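Local coordinates for protein exopolyphosphatase (Aquifex aeolicus, PDB 1T6C) that probably hydrolyses phosphoanhydride bonds, as expected of an exopolyphosphatase of the Ppx/GppA family with an actin-like fold, and binds calcium, at residues L173-F178 with R190-L195; W247-K252 with I274-G279; M12-D18 with V82-V88; Y125-A129 with E302-S307. All blocks are in the same frame, centred on the assembly; numbering follows the deposited sequence. Where two conformers were deposited one is given.

Interaction 1 (L173-F178 with R190-L195)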
loop_
_atom_site.group_PDB
_atom_site.type_symbol
_atom_site.label_atom_id
_atom_site.label_comp_id
_atom_site.label_asym_id
_atom_site.label_seq_id
_atom_site.Cartn_x
_atom_site.Cartn_y
_atom_site.Cartn_z
ATOM N N LEU A 173 4.511 -15.077 4.116
ATOM C CA LEU A 173 5.913 -15.443 3.904
ATOM C C LEU A 173 6.632 -15.696 5.222
ATOM O O LEU A 173 7.411 -16.644 5.349
ATOM C CB LEU A 173 6.667 -14.359 3.152
ATOM C CG LEU A 173 6.236 -14.045 1.726
ATOM C CD1 LEU A 173 7.231 -13.168 1.025
ATOM C CD2 LEU A 173 5.941 -15.309 0.980
ATOM N N THR A 174 6.348 -14.855 6.205
ATOM C CA THR A 174 6.945 -15.001 7.546
ATOM C C THR A 174 6.533 -16.310 8.199
ATOM O O THR A 174 7.358 -17.048 8.690
ATOM C CB THR A 174 6.565 -13.772 8.416
ATOM O OG1 THR A 174 7.108 -12.606 7.798
ATOM C CG2 THR A 174 7.219 -13.827 9.765
ATOM N N GLU A 175 5.249 -16.602 8.167
ATOM C CA GLU A 175 4.812 -17.857 8.779
ATOM C C GLU A 175 5.377 -19.067 8.044
ATOM O O GLU A 175 5.728 -20.092 8.638
ATOM C CB GLU A 175 3.304 -17.953 8.749
ATOM C CG GLU A 175 2.763 -19.180 9.511
ATOM C CD GLU A 175 2.710 -20.492 8.699
ATOM O OE1 GLU A 175 2.616 -20.475 7.452
ATOM O OE2 GLU A 175 2.796 -21.573 9.322
ATOM N N THR A 176 5.429 -18.982 6.733
ATOM C CA THR A 176 5.819 -20.110 5.909
ATOM C C THR A 176 7.279 -20.457 6.091
ATOM O O THR A 176 7.640 -21.636 6.253
ATOM C CB THR A 176 5.553 -19.779 4.417
ATOM O OG1 THR A 176 4.134 -19.710 4.163
ATOM C CG2 THR A 176 6.131 -20.855 3.520
ATOM N N PHE A 177 8.136 -19.439 6.014
ATOM C CA PHE A 177 9.588 -19.679 5.988
ATOM C C PHE A 177 10.288 -19.509 7.330
ATOM O O PHE A 177 11.277 -20.196 7.591
ATOM C CB PHE A 177 10.235 -18.736 4.963
ATOM C CG PHE A 177 9.837 -19.041 3.558
ATOM C CD1 PHE A 177 10.249 -20.227 2.967
ATOM C CD2 PHE A 177 9.068 -18.151 2.813
ATOM C CE1 PHE A 177 9.854 -20.550 1.681
ATOM C CE2 PHE A 177 8.677 -18.479 1.549
ATOM C CZ PHE A 177 9.078 -19.683 0.974
ATOM N N PHE A 178 9.823 -18.560 8.128
ATOM C CA PHE A 178 10.539 -18.129 9.327
ATOM C C PHE A 178 9.944 -18.828 10.529
ATOM O O PHE A 178 9.193 -18.243 11.299
ATOM C CB PHE A 178 10.541 -16.611 9.482
ATOM C CG PHE A 178 11.138 -15.844 8.313
ATOM C CD1 PHE A 178 11.968 -16.443 7.357
ATOM C CD2 PHE A 178 10.902 -14.472 8.197
ATOM C CE1 PHE A 178 12.503 -15.701 6.321
ATOM C CE2 PHE A 178 11.473 -13.717 7.135
ATOM C CZ PHE A 178 12.267 -14.336 6.226
ATOM N N ARG A 190 15.829 -20.275 2.062
ATOM C CA ARG A 190 14.639 -20.787 1.407
ATOM C C ARG A 190 13.680 -19.670 0.944
ATOM O O ARG A 190 13.058 -19.759 -0.119
ATOM C CB ARG A 190 13.895 -21.724 2.314
ATOM C CG ARG A 190 14.572 -23.062 2.486
ATOM C CD ARG A 190 13.724 -24.042 3.277
ATOM N NE ARG A 190 13.803 -23.912 4.736
ATOM C CZ ARG A 190 14.784 -24.409 5.475
ATOM N NH1 ARG A 190 14.776 -24.273 6.798
ATOM N NH2 ARG A 190 15.784 -25.036 4.905
ATOM N N PHE A 191 13.507 -18.685 1.822
ATOM C CA PHE A 191 12.707 -17.494 1.534
ATOM C C PHE A 191 13.230 -16.824 0.255
ATOM O O PHE A 191 12.453 -16.530 -0.661
ATOM C CB PHE A 191 12.773 -16.579 2.757
ATOM C CG PHE A 191 12.420 -15.150 2.523
ATOM C CD1 PHE A 191 11.100 -14.737 2.490
ATOM C CD2 PHE A 191 13.420 -14.177 2.436
ATOM C CE1 PHE A 191 10.801 -13.410 2.312
ATOM C CE2 PHE A 191 13.108 -12.851 2.295
ATOM C CZ PHE A 191 11.807 -12.470 2.225
ATOM N N PHE A 192 14.534 -16.615 0.161
ATOM C CA PHE A 192 15.066 -16.008 -1.060
ATOM C C PHE A 192 14.981 -16.904 -2.303
ATOM O O PHE A 192 14.791 -16.396 -3.413
ATOM C CB PHE A 192 16.502 -15.499 -0.835
ATOM C CG PHE A 192 16.579 -14.184 -0.071
ATOM C CD1 PHE A 192 15.913 -13.065 -0.538
ATOM C CD2 PHE A 192 17.321 -14.051 1.093
ATOM C CE1 PHE A 192 15.976 -11.831 0.151
ATOM C CE2 PHE A 192 17.372 -12.828 1.787
ATOM C CZ PHE A 192 16.698 -11.733 1.305
ATOM N N GLU A 193 15.145 -18.209 -2.153
ATOM C CA GLU A 193 14.945 -19.119 -3.265
ATOM C C GLU A 193 13.527 -18.959 -3.816
ATOM O O GLU A 193 13.311 -18.984 -5.036
ATOM C CB GLU A 193 15.187 -20.572 -2.836
ATOM C CG GLU A 193 16.612 -20.935 -2.486
ATOM C CD GLU A 193 16.765 -22.345 -1.873
ATOM O OE1 GLU A 193 15.757 -23.003 -1.533
ATOM O OE2 GLU A 193 17.918 -22.807 -1.740
ATOM N N PHE A 194 12.546 -18.857 -2.917
ATOM C CA PHE A 194 11.162 -18.705 -3.330
ATOM C C PHE A 194 10.988 -17.380 -4.059
ATOM O O PHE A 194 10.342 -17.317 -5.106
ATOM C CB PHE A 194 10.212 -18.802 -2.125
ATOM C CG PHE A 194 8.844 -18.283 -2.421
ATOM C CD1 PHE A 194 7.959 -19.040 -3.182
ATOM C CD2 PHE A 194 8.465 -17.023 -2.032
ATOM C CE1 PHE A 194 6.711 -18.554 -3.501
ATOM C CE2 PHE A 194 7.212 -16.520 -2.360
ATOM C CZ PHE A 194 6.318 -17.300 -3.072
ATOM N N LEU A 195 11.569 -16.311 -3.527
ATOM C CA LEU A 195 11.386 -15.008 -4.132
ATOM C C LEU A 195 12.064 -14.975 -5.504
ATOM O O LEU A 195 11.522 -14.387 -6.424
ATOM C CB LEU A 195 11.914 -13.906 -3.230
ATOM C CG LEU A 195 11.100 -13.524 -2.021
ATOM C CD1 LEU A 195 11.816 -12.453 -1.245
ATOM C CD2 LEU A 195 9.701 -13.071 -2.421
HETATM O O HOH W 1 11.814 -22.371 5.993
#

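Interaction 2 (W247-K252 with I274-G279)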
loop_
_atom_site.group_PDB
_atom_site.type_symbol
_atom_site.label_atom_id
_atom_site.label_comp_id
_atom_site.label_asym_id
_atom_site.label_seq_id
_atom_site.Cartn_x
_atom_site.Cartn_y
_atom_site.Cartn_z
ATOM N N TRP A 247 20.210 -3.259 6.018
ATOM C CA TRP A 247 19.024 -3.316 6.904
ATOM C C TRP A 247 18.453 -4.724 7.037
ATOM O O TRP A 247 17.991 -5.125 8.124
ATOM C CB TRP A 247 17.939 -2.318 6.459
ATOM C CG TRP A 247 18.292 -0.934 6.850
ATOM C CD1 TRP A 247 18.745 0.061 6.047
ATOM C CD2 TRP A 247 18.343 -0.427 8.182
ATOM N NE1 TRP A 247 19.053 1.173 6.797
ATOM C CE2 TRP A 247 18.807 0.896 8.119
ATOM C CE3 TRP A 247 18.006 -0.955 9.441
ATOM C CZ2 TRP A 247 18.974 1.678 9.238
ATOM C CZ3 TRP A 247 18.163 -0.166 10.539
ATOM C CH2 TRP A 247 18.636 1.130 10.437
ATOM N N PHE A 248 18.427 -5.481 5.941
ATOM C CA PHE A 248 18.032 -6.878 6.009
ATOM C C PHE A 248 18.936 -7.644 6.986
ATOM O O PHE A 248 18.479 -8.347 7.866
ATOM C CB PHE A 248 18.035 -7.551 4.629
ATOM C CG PHE A 248 17.404 -8.906 4.661
ATOM C CD1 PHE A 248 16.044 -9.061 4.428
ATOM C CD2 PHE A 248 18.146 -10.028 4.979
ATOM C CE1 PHE A 248 15.428 -10.310 4.534
ATOM C CE2 PHE A 248 17.550 -11.246 5.051
ATOM C CZ PHE A 248 16.183 -11.388 4.832
ATOM N N ASP A 249 20.236 -7.453 6.851
ATOM C CA ASP A 249 21.187 -8.137 7.706
ATOM C C ASP A 249 21.065 -7.726 9.181
ATOM O O ASP A 249 21.272 -8.551 10.076
ATOM C CB ASP A 249 22.599 -7.902 7.198
ATOM C CG ASP A 249 22.883 -8.630 5.904
ATOM O OD1 ASP A 249 22.123 -9.551 5.476
ATOM O OD2 ASP A 249 23.852 -8.262 5.211
ATOM N N THR A 250 20.661 -6.486 9.434
ATOM C CA THR A 250 20.446 -5.981 10.776
ATOM C C THR A 250 19.234 -6.646 11.383
ATOM O O THR A 250 19.294 -7.221 12.470
ATOM C CB THR A 250 20.250 -4.454 10.701
ATOM O OG1 THR A 250 21.508 -3.856 10.355
ATOM C CG2 THR A 250 19.881 -3.836 12.011
ATOM N N PHE A 251 18.123 -6.607 10.667
ATOM C CA PHE A 251 16.883 -7.147 11.238
ATOM C C PHE A 251 16.910 -8.661 11.361
ATOM O O PHE A 251 16.294 -9.222 12.253
ATOM C CB PHE A 251 15.668 -6.671 10.445
ATOM C CG PHE A 251 15.258 -5.300 10.790
ATOM C CD1 PHE A 251 15.477 -4.264 9.936
ATOM C CD2 PHE A 251 14.687 -5.039 12.024
ATOM C CE1 PHE A 251 15.075 -2.965 10.287
ATOM C CE2 PHE A 251 14.347 -3.753 12.387
ATOM C CZ PHE A 251 14.532 -2.721 11.509
ATOM N N LYS A 252 17.673 -9.360 10.531
ATOM C CA LYS A 252 17.727 -10.808 10.633
ATOM C C LYS A 252 18.425 -11.273 11.917
ATOM O O LYS A 252 18.306 -12.427 12.257
ATOM C CB LYS A 252 18.317 -11.423 9.351
ATOM C CG LYS A 252 19.810 -11.422 9.256
ATOM C CD LYS A 252 20.231 -12.053 7.903
ATOM C CE LYS A 252 21.734 -12.164 7.785
ATOM N NZ LYS A 252 22.138 -12.767 6.472
ATOM N N ILE A 274 8.450 -7.231 9.112
ATOM C CA ILE A 274 9.255 -6.267 8.363
ATOM C C ILE A 274 10.402 -6.944 7.659
ATOM O O ILE A 274 10.736 -6.519 6.551
ATOM C CB ILE A 274 9.732 -5.074 9.245
ATOM C CG1 ILE A 274 10.248 -3.961 8.318
ATOM C CG2 ILE A 274 10.719 -5.516 10.314
ATOM C CD1 ILE A 274 10.576 -2.711 9.080
ATOM N N LEU A 275 10.986 -8.007 8.221
ATOM C CA LEU A 275 12.146 -8.631 7.561
ATOM C C LEU A 275 11.768 -9.196 6.177
ATOM O O LEU A 275 12.464 -8.991 5.177
ATOM C CB LEU A 275 12.741 -9.733 8.456
ATOM C CG LEU A 275 13.998 -10.400 7.905
ATOM C CD1 LEU A 275 15.170 -9.401 7.841
ATOM C CD2 LEU A 275 14.358 -11.633 8.732
ATOM N N ALA A 276 10.651 -9.882 6.096
ATOM C CA ALA A 276 10.122 -10.411 4.841
ATOM C C ALA A 276 9.872 -9.310 3.857
ATOM O O ALA A 276 10.174 -9.460 2.661
ATOM C CB ALA A 276 8.814 -11.231 5.073
ATOM N N GLY A 277 9.321 -8.191 4.323
ATOM C CA GLY A 277 9.114 -7.046 3.464
ATOM C C GLY A 277 10.410 -6.539 2.887
ATOM O O GLY A 277 10.494 -6.243 1.708
ATOM N N ILE A 278 11.417 -6.386 3.739
ATOM C CA ILE A 278 12.709 -5.880 3.271
ATOM C C ILE A 278 13.260 -6.831 2.219
ATOM O O ILE A 278 13.791 -6.387 1.199
ATOM C CB ILE A 278 13.687 -5.728 4.431
ATOM C CG1 ILE A 278 13.214 -4.663 5.406
ATOM C CG2 ILE A 278 15.057 -5.312 3.906
ATOM C CD1 ILE A 278 13.974 -4.709 6.725
ATOM N N GLY A 279 13.113 -8.130 2.414
ATOM C CA GLY A 279 13.606 -9.129 1.471
ATOM C C GLY A 279 12.989 -9.048 0.091
ATOM O O GLY A 279 13.691 -9.242 -0.925
#

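Interaction 3 (M12-D18 with V82-V88)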
loop_
_atom_site.group_PDB
_atom_site.type_symbol
_atom_site.label_atom_id
_atom_site.label_comp_id
_atom_site.label_asym_id
_atom_site.label_seq_id
_atom_site.Cartn_x
_atom_site.Cartn_y
_atom_site.Cartn_z
ATOM N N MET A 12 -10.796 22.885 -6.443
ATOM C CA MET A 12 -11.760 21.813 -6.290
ATOM C C MET A 12 -11.244 20.890 -5.192
ATOM O O MET A 12 -10.047 20.667 -5.059
ATOM C CB MET A 12 -11.898 21.030 -7.597
ATOM C CG MET A 12 -12.774 19.833 -7.478
ATOM S SD MET A 12 -13.158 19.080 -9.029
ATOM C CE MET A 12 -14.210 20.382 -9.803
ATOM N N ARG A 13 -12.156 20.372 -4.407
ATOM C CA ARG A 13 -11.817 19.333 -3.439
ATOM C C ARG A 13 -12.284 17.971 -3.937
ATOM O O ARG A 13 -13.360 17.835 -4.540
ATOM C CB ARG A 13 -12.429 19.651 -2.089
ATOM C CG ARG A 13 -11.848 20.894 -1.467
ATOM C CD ARG A 13 -12.592 21.331 -0.255
ATOM N NE ARG A 13 -11.850 22.350 0.460
ATOM C CZ ARG A 13 -12.286 22.895 1.571
ATOM N NH1 ARG A 13 -13.447 22.517 2.110
ATOM N NH2 ARG A 13 -11.557 23.803 2.181
ATOM N N VAL A 14 -11.464 16.948 -3.673
ATOM C CA VAL A 14 -11.713 15.560 -4.085
ATOM C C VAL A 14 -11.396 14.668 -2.895
ATOM O O VAL A 14 -10.653 15.052 -1.995
ATOM C CB VAL A 14 -10.884 15.173 -5.353
ATOM C CG1 VAL A 14 -11.276 16.103 -6.493
ATOM C CG2 VAL A 14 -9.407 15.207 -5.113
ATOM N N ALA A 15 -12.004 13.499 -2.861
ATOM C CA ALA A 15 -11.786 12.577 -1.767
ATOM C C ALA A 15 -11.772 11.141 -2.220
ATOM O O ALA A 15 -12.406 10.766 -3.207
ATOM C CB ALA A 15 -12.858 12.731 -0.752
ATOM N N SER A 16 -11.089 10.325 -1.422
ATOM C CA SER A 16 -11.047 8.890 -1.611
ATOM C C SER A 16 -11.391 8.226 -0.305
ATOM O O SER A 16 -11.053 8.756 0.753
ATOM C CB SER A 16 -9.677 8.387 -2.114
ATOM O OG SER A 16 -8.688 8.567 -1.146
ATOM N N ILE A 17 -12.074 7.096 -0.405
ATOM C CA ILE A 17 -12.352 6.221 0.749
ATOM C C ILE A 17 -11.846 4.854 0.339
ATOM O O ILE A 17 -12.137 4.373 -0.755
ATOM C CB ILE A 17 -13.833 6.200 1.040
ATOM C CG1 ILE A 17 -14.294 7.562 1.555
ATOM C CG2 ILE A 17 -14.142 5.102 2.029
ATOM C CD1 ILE A 17 -15.784 7.676 1.740
ATOM N N ASP A 18 -11.060 4.237 1.209
ATOM C CA ASP A 18 -10.564 2.881 1.024
ATOM C C ASP A 18 -10.997 2.010 2.198
ATOM O O ASP A 18 -10.719 2.320 3.341
ATOM C CB ASP A 18 -9.076 2.813 0.718
ATOM C CG ASP A 18 -8.242 3.259 1.805
ATOM O OD1 ASP A 18 -8.310 4.476 2.131
ATOM O OD2 ASP A 18 -7.449 2.476 2.392
ATOM N N VAL A 82 -16.877 18.567 -0.912
ATOM C CA VAL A 82 -16.047 17.767 -1.808
ATOM C C VAL A 82 -16.841 17.491 -3.062
ATOM O O VAL A 82 -17.961 17.021 -2.992
ATOM C CB VAL A 82 -15.627 16.442 -1.139
ATOM C CG1 VAL A 82 -14.895 15.561 -2.148
ATOM C CG2 VAL A 82 -14.802 16.712 0.111
ATOM N N GLU A 83 -16.274 17.820 -4.202
ATOM C CA GLU A 83 -16.973 17.708 -5.484
ATOM C C GLU A 83 -16.880 16.341 -6.166
ATOM O O GLU A 83 -17.788 15.942 -6.901
ATOM C CB GLU A 83 -16.481 18.819 -6.397
ATOM C CG GLU A 83 -17.068 20.162 -5.930
ATOM C CD GLU A 83 -16.733 21.326 -6.844
ATOM O OE1 GLU A 83 -17.399 21.484 -7.898
ATOM O OE2 GLU A 83 -15.815 22.078 -6.496
ATOM N N ARG A 84 -15.787 15.617 -5.926
ATOM C CA ARG A 84 -15.587 14.294 -6.526
ATOM C C ARG A 84 -15.115 13.345 -5.447
ATOM O O ARG A 84 -14.146 13.662 -4.757
ATOM C CB ARG A 84 -14.563 14.316 -7.659
ATOM C CG ARG A 84 -14.867 15.304 -8.782
ATOM C CD ARG A 84 -13.897 15.209 -9.961
ATOM N NE ARG A 84 -14.053 13.906 -10.591
ATOM C CZ ARG A 84 -14.774 13.636 -11.695
ATOM N NH1 ARG A 84 -15.376 14.582 -12.403
ATOM N NH2 ARG A 84 -14.847 12.383 -12.111
ATOM N N VAL A 85 -15.815 12.222 -5.322
ATOM C CA VAL A 85 -15.561 11.201 -4.305
ATOM C C VAL A 85 -15.518 9.842 -4.994
ATOM O O VAL A 85 -16.416 9.515 -5.792
ATOM C CB VAL A 85 -16.680 11.154 -3.278
ATOM C CG1 VAL A 85 -16.436 10.029 -2.276
ATOM C CG2 VAL A 85 -16.838 12.475 -2.608
ATOM N N LYS A 86 -14.497 9.040 -4.679
ATOM C CA LYS A 86 -14.375 7.681 -5.180
ATOM C C LYS A 86 -14.089 6.780 -3.981
ATOM O O LYS A 86 -13.166 7.036 -3.202
ATOM C CB LYS A 86 -13.267 7.543 -6.219
ATOM C CG LYS A 86 -12.988 6.149 -6.709
ATOM C CD LYS A 86 -14.115 5.614 -7.561
ATOM C CE LYS A 86 -13.982 4.142 -7.824
ATOM N NZ LYS A 86 -14.984 3.717 -8.855
ATOM N N ALA A 87 -14.914 5.776 -3.807
ATOM C CA ALA A 87 -14.748 4.818 -2.699
ATOM C C ALA A 87 -14.481 3.435 -3.249
ATOM O O ALA A 87 -15.144 2.981 -4.208
ATOM C CB ALA A 87 -15.959 4.809 -1.855
ATOM N N VAL A 88 -13.490 2.768 -2.663
ATOM C CA VAL A 88 -13.073 1.443 -3.118
ATOM C C VAL A 88 -12.979 0.485 -1.947
ATOM O O VAL A 88 -12.759 0.911 -0.807
ATOM C CB VAL A 88 -11.724 1.465 -3.912
ATOM C CG1 VAL A 88 -11.785 2.346 -5.139
ATOM C CG2 VAL A 88 -10.567 1.893 -3.030
HETATM O O HOH W 2 -14.766 21.578 -4.167
#

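Interaction 4 (Y125-A129 with E302-S307)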
loop_
_atom_site.group_PDB
_atom_site.type_symbol
_atom_site.label_atom_id
_atom_site.label_comp_id
_atom_site.label_asym_id
_atom_site.label_seq_id
_atom_site.Cartn_x
_atom_site.Cartn_y
_atom_site.Cartn_z
ATOM N N TYR A 125 -3.870 2.475 -9.625
ATOM C CA TYR A 125 -4.046 3.707 -8.887
ATOM C C TYR A 125 -2.739 4.145 -8.226
ATOM O O TYR A 125 -2.393 5.317 -8.269
ATOM C CB TYR A 125 -5.118 3.520 -7.814
ATOM C CG TYR A 125 -6.541 3.653 -8.285
ATOM C CD1 TYR A 125 -7.012 4.850 -8.824
ATOM C CD2 TYR A 125 -7.458 2.617 -8.085
ATOM C CE1 TYR A 125 -8.318 4.975 -9.206
ATOM C CE2 TYR A 125 -8.755 2.729 -8.481
ATOM C CZ TYR A 125 -9.182 3.894 -9.061
ATOM O OH TYR A 125 -10.496 4.016 -9.429
ATOM N N ALA A 126 -1.990 3.213 -7.630
ATOM C CA ALA A 126 -0.733 3.546 -6.956
ATOM C C ALA A 126 0.239 4.104 -7.969
ATOM O O ALA A 126 0.959 5.038 -7.669
ATOM C CB ALA A 126 -0.169 2.334 -6.292
ATOM N N TYR A 127 0.239 3.529 -9.162
ATOM C CA TYR A 127 1.079 4.030 -10.236
ATOM C C TYR A 127 0.778 5.489 -10.586
ATOM O O TYR A 127 1.713 6.296 -10.781
ATOM C CB TYR A 127 0.933 3.134 -11.466
ATOM C CG TYR A 127 1.858 3.529 -12.575
ATOM C CD1 TYR A 127 1.499 4.542 -13.460
ATOM C CD2 TYR A 127 3.059 2.872 -12.757
ATOM C CE1 TYR A 127 2.344 4.909 -14.467
ATOM C CE2 TYR A 127 3.927 3.245 -13.772
ATOM C CZ TYR A 127 3.537 4.237 -14.634
ATOM O OH TYR A 127 4.386 4.627 -15.642
ATOM N N LEU A 128 -0.491 5.852 -10.671
ATOM C CA LEU A 128 -0.879 7.259 -10.868
ATOM C C LEU A 128 -0.372 8.163 -9.764
ATOM O O LEU A 128 0.030 9.269 -9.995
ATOM C CB LEU A 128 -2.399 7.420 -10.971
ATOM C CG LEU A 128 -3.064 6.785 -12.183
ATOM C CD1 LEU A 128 -4.571 7.058 -12.134
ATOM C CD2 LEU A 128 -2.494 7.346 -13.454
ATOM N N ALA A 129 -0.417 7.703 -8.518
ATOM C CA ALA A 129 0.113 8.490 -7.433
ATOM C C ALA A 129 1.577 8.836 -7.605
ATOM O O ALA A 129 1.982 9.922 -7.267
ATOM C CB ALA A 129 -0.116 7.772 -6.116
ATOM N N GLU A 302 -3.932 7.994 -2.446
ATOM C CA GLU A 302 -3.641 9.262 -3.103
ATOM C C GLU A 302 -3.810 9.141 -4.624
ATOM O O GLU A 302 -4.177 10.104 -5.294
ATOM C CB GLU A 302 -2.243 9.743 -2.749
ATOM C CG GLU A 302 -2.003 10.012 -1.263
ATOM C CD GLU A 302 -1.695 8.785 -0.406
ATOM O OE1 GLU A 302 -1.416 7.676 -0.933
ATOM O OE2 GLU A 302 -1.724 8.946 0.854
ATOM N N GLY A 303 -3.577 7.960 -5.169
ATOM C CA GLY A 303 -3.738 7.731 -6.610
ATOM C C GLY A 303 -5.178 7.815 -7.045
ATOM O O GLY A 303 -5.481 8.216 -8.168
ATOM N N VAL A 304 -6.089 7.415 -6.160
ATOM C CA VAL A 304 -7.498 7.634 -6.428
ATOM C C VAL A 304 -7.809 9.136 -6.589
ATOM O O VAL A 304 -8.605 9.529 -7.452
ATOM C CB VAL A 304 -8.368 6.996 -5.313
ATOM C CG1 VAL A 304 -9.852 7.398 -5.441
ATOM C CG2 VAL A 304 -8.234 5.469 -5.326
ATOM N N LEU A 305 -7.157 9.968 -5.795
ATOM C CA LEU A 305 -7.336 11.416 -5.879
ATOM C C LEU A 305 -6.804 11.913 -7.218
ATOM O O LEU A 305 -7.433 12.741 -7.888
ATOM C CB LEU A 305 -6.624 12.135 -4.753
ATOM C CG LEU A 305 -6.891 11.674 -3.328
ATOM C CD1 LEU A 305 -5.891 12.310 -2.409
ATOM C CD2 LEU A 305 -8.313 12.006 -2.911
ATOM N N VAL A 306 -5.644 11.402 -7.611
ATOM C CA VAL A 306 -5.057 11.792 -8.882
ATOM C C VAL A 306 -6.005 11.410 -10.023
ATOM O O VAL A 306 -6.224 12.189 -10.951
ATOM C CB VAL A 306 -3.657 11.164 -9.094
ATOM C CG1 VAL A 306 -3.173 11.449 -10.501
ATOM C CG2 VAL A 306 -2.661 11.713 -8.070
ATOM N N SER A 307 -6.573 10.219 -9.955
ATOM C CA SER A 307 -7.484 9.738 -10.982
ATOM C C SER A 307 -8.681 10.672 -11.118
ATOM O O SER A 307 -9.110 10.967 -12.240
ATOM C CB SER A 307 -7.935 8.324 -10.648
ATOM O OG SER A 307 -8.903 7.865 -11.567
HETATM O O HOH W 3 -11.019 6.818 -10.078
#

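Interaction 1 (L173-F178 with R190-L195)
Phe177 lies flat against the backbone of the facing helix: CA of Phe191 sits 3.8 Å from the centroid of the Phe177 ring and only 10° off its normal. The opposite face of that ring is covered by CG2 of Thr176, so the phenyl group is sandwiched between its own helix and the next. Its far end reaches the root of another aromatic residue, with Phe177 CZ 3.4 Å from Phe194 CB, and these two rings meet obliquely, their planes at 39°. Phe191 leaves its helix with CG anti to the backbone N (chi1 160°), which turns one ring face to CZ of Phe178 and the other to CD1 of its own Leu195, while CD2 of Phe177 comes in at the edge. The helices 170-177 and 185-199 are consecutive in the half of the actin-like fold that contains the calcium site. Leu173 forks between two rings, CD1 lying 3.8 Å from Phe191 CE1 and CD2 equally close to Phe194 CE2; a branched aliphatic tip suits such a divided place. Replacing Phe177 with alanine would probably leave the Phe191 backbone and Phe194 CB without their aromatic cover and open a gap between the helices. Farther out, a water donates to Phe177 O and accepts from Arg190 NE, 2.8 Å from each, in the plane of the guanidinium group.

Interaction 2 (W247-K252 with I274-G279)
Leu275 drives its CD1 methyl over one face of the Phe248 ring, 3.6 Å from the centroid and 17° off the normal, a CH-pi contact displaced toward the CE1 side. Both residues hold CG anti to the backbone N (chi1 -170° for Phe248), which brings their side chains to cross at about a right angle. The same methyl lies 3.8 Å from Phe251 CB, while CD2 rests against Lys252 CB. Ile278 sets CG1 beside the backbone N and CG2 anti to it, so that CD1 reaches Phe251 CD1 at 3.6 Å while CG2 meets the edge of the Phe248 ring. The absence of a side chain at Gly279 makes room for the ring, since a CB there would come tight against Phe248 CE1. Lys252 stretches away to a salt bridge with Glu185, besides a long, weak one to Asp249 OD1 (3.4 Å from NZ). Trp247 turns its ring away from 274-279, onto helix 214-223, and gives its NE1 hydrogen to Glu223. Phe248 is further enclosed by Val188 and Phe191 of helix 185-199. The short segments run nearly antiparallel, at 157°, with axes 9.5 Å apart: a buried helix pair of the alpha/beta, actin-like fold.

Interaction 3 (M12-D18 with V82-V88)
Ala15 and Ile17 carry the pairing of two parallel strands, each using both its N-H and its carbonyl toward segment 82-88. Ala15 N donates to Arg84 O (2.9 Å), and Ala15 O accepts from Lys86 N. Ile17 N donates in turn to Lys86 O, while Ile17 O receives Val88 N at 2.8 Å (N-H...O angle 164°). At the start Arg13 O accepts Glu83 N, and a water joins Arg13 N to Glu83 OE2. Met12 runs extended through chi1 and chi2, which puts SD 4.0 Å from Arg84 CD; the bend at chi3 (-68°) then turns CE to the Glu83 carboxylate. An alanine in place of Met12 would probably leave the aliphatic stem of Arg84 without its sulfur neighbour and uncover that side of Glu83. Charged ends pair farther off: Arg84 with Glu308 and Glu312, Lys86 with Glu115, Asp18 with Arg301, whose carbonyl O also hydrogen-bonds Ser16 OG. Strand 12-19 is central in its mixed sheet, hydrogen-bonded on its other side to strand 23-32. Ala15, Ile17, Val85 and Ala87, small or branched, face helix 60-79, where Ile77 touches Ile17 and Val85; Ser16 and Lys86, on the opposite face, meet Val304 of helix 300-313.

Interaction 4 (Y125-A129 with E302-S307)
Gly303 lets helices 119-133 and 300-313 meet backbone to backbone, its CA 4.0 Å from that of Ala129. A CA-H...O contact joins Gly303 CA to Tyr125 O at 3.2 Å, and a side chain on the glycine would collide with that oxygen. Ala129 fits beside it for the same reason, its small CB lying 3.6 Å from Gly303 N. Nearby the Tyr125 ring takes CG2 of Val304 over the centre of one face, 3.8 Å from the centroid, in a CH-pi contact. CG of Tyr125 stands anti to the carbonyl carbon (chi1 -82°), directing the ring along the other helix until its edge meets Ser307 CB. Leu128 CD1 packs on that same CB, and Val306 CG1 covers the Leu128 backbone. A water in the plane of the phenol ring hydrogen-bonds both Tyr125 OH (2.9 Å) and Ser307 OG (2.8 Å); the latter also bonds a methylpentanediol, probably from the crystallisation liquor. Farther out, Ala126 touches Asp144, a calcium ligand, and Val304 rests on Ser16 and Lys86 of the other sheet. The segments cross at 79° with axes 7.1 Å apart, and their helices pack between the two sheets, the layout expected of the two-domain actin-like fold.

In the fold
Interactions 1 and 2 belong to one helical layer, in which helix 185-199 is shared ground, its Phe192 meeting Phe248 of 241-251 and its Phe191 lying on the backbone of 274-288. Interaction 2 is the more buried, whereas interaction 1 reaches the surface at Arg190. On the opposite side of the chain's centre, interactions 3 and 4 also touch, through Val304 and Leu305 against Ser16, Ala15 and Lys86. Their chemistry differs: 12-18 with 82-88 is held by backbone hydrogen bonds within a sheet, while 125-129 with 302-307 is a buried, close helix crossing with no direct hydrogen bond. Segment pairs 1 and 2 both lie, in sequence, between the two helices of interaction 4.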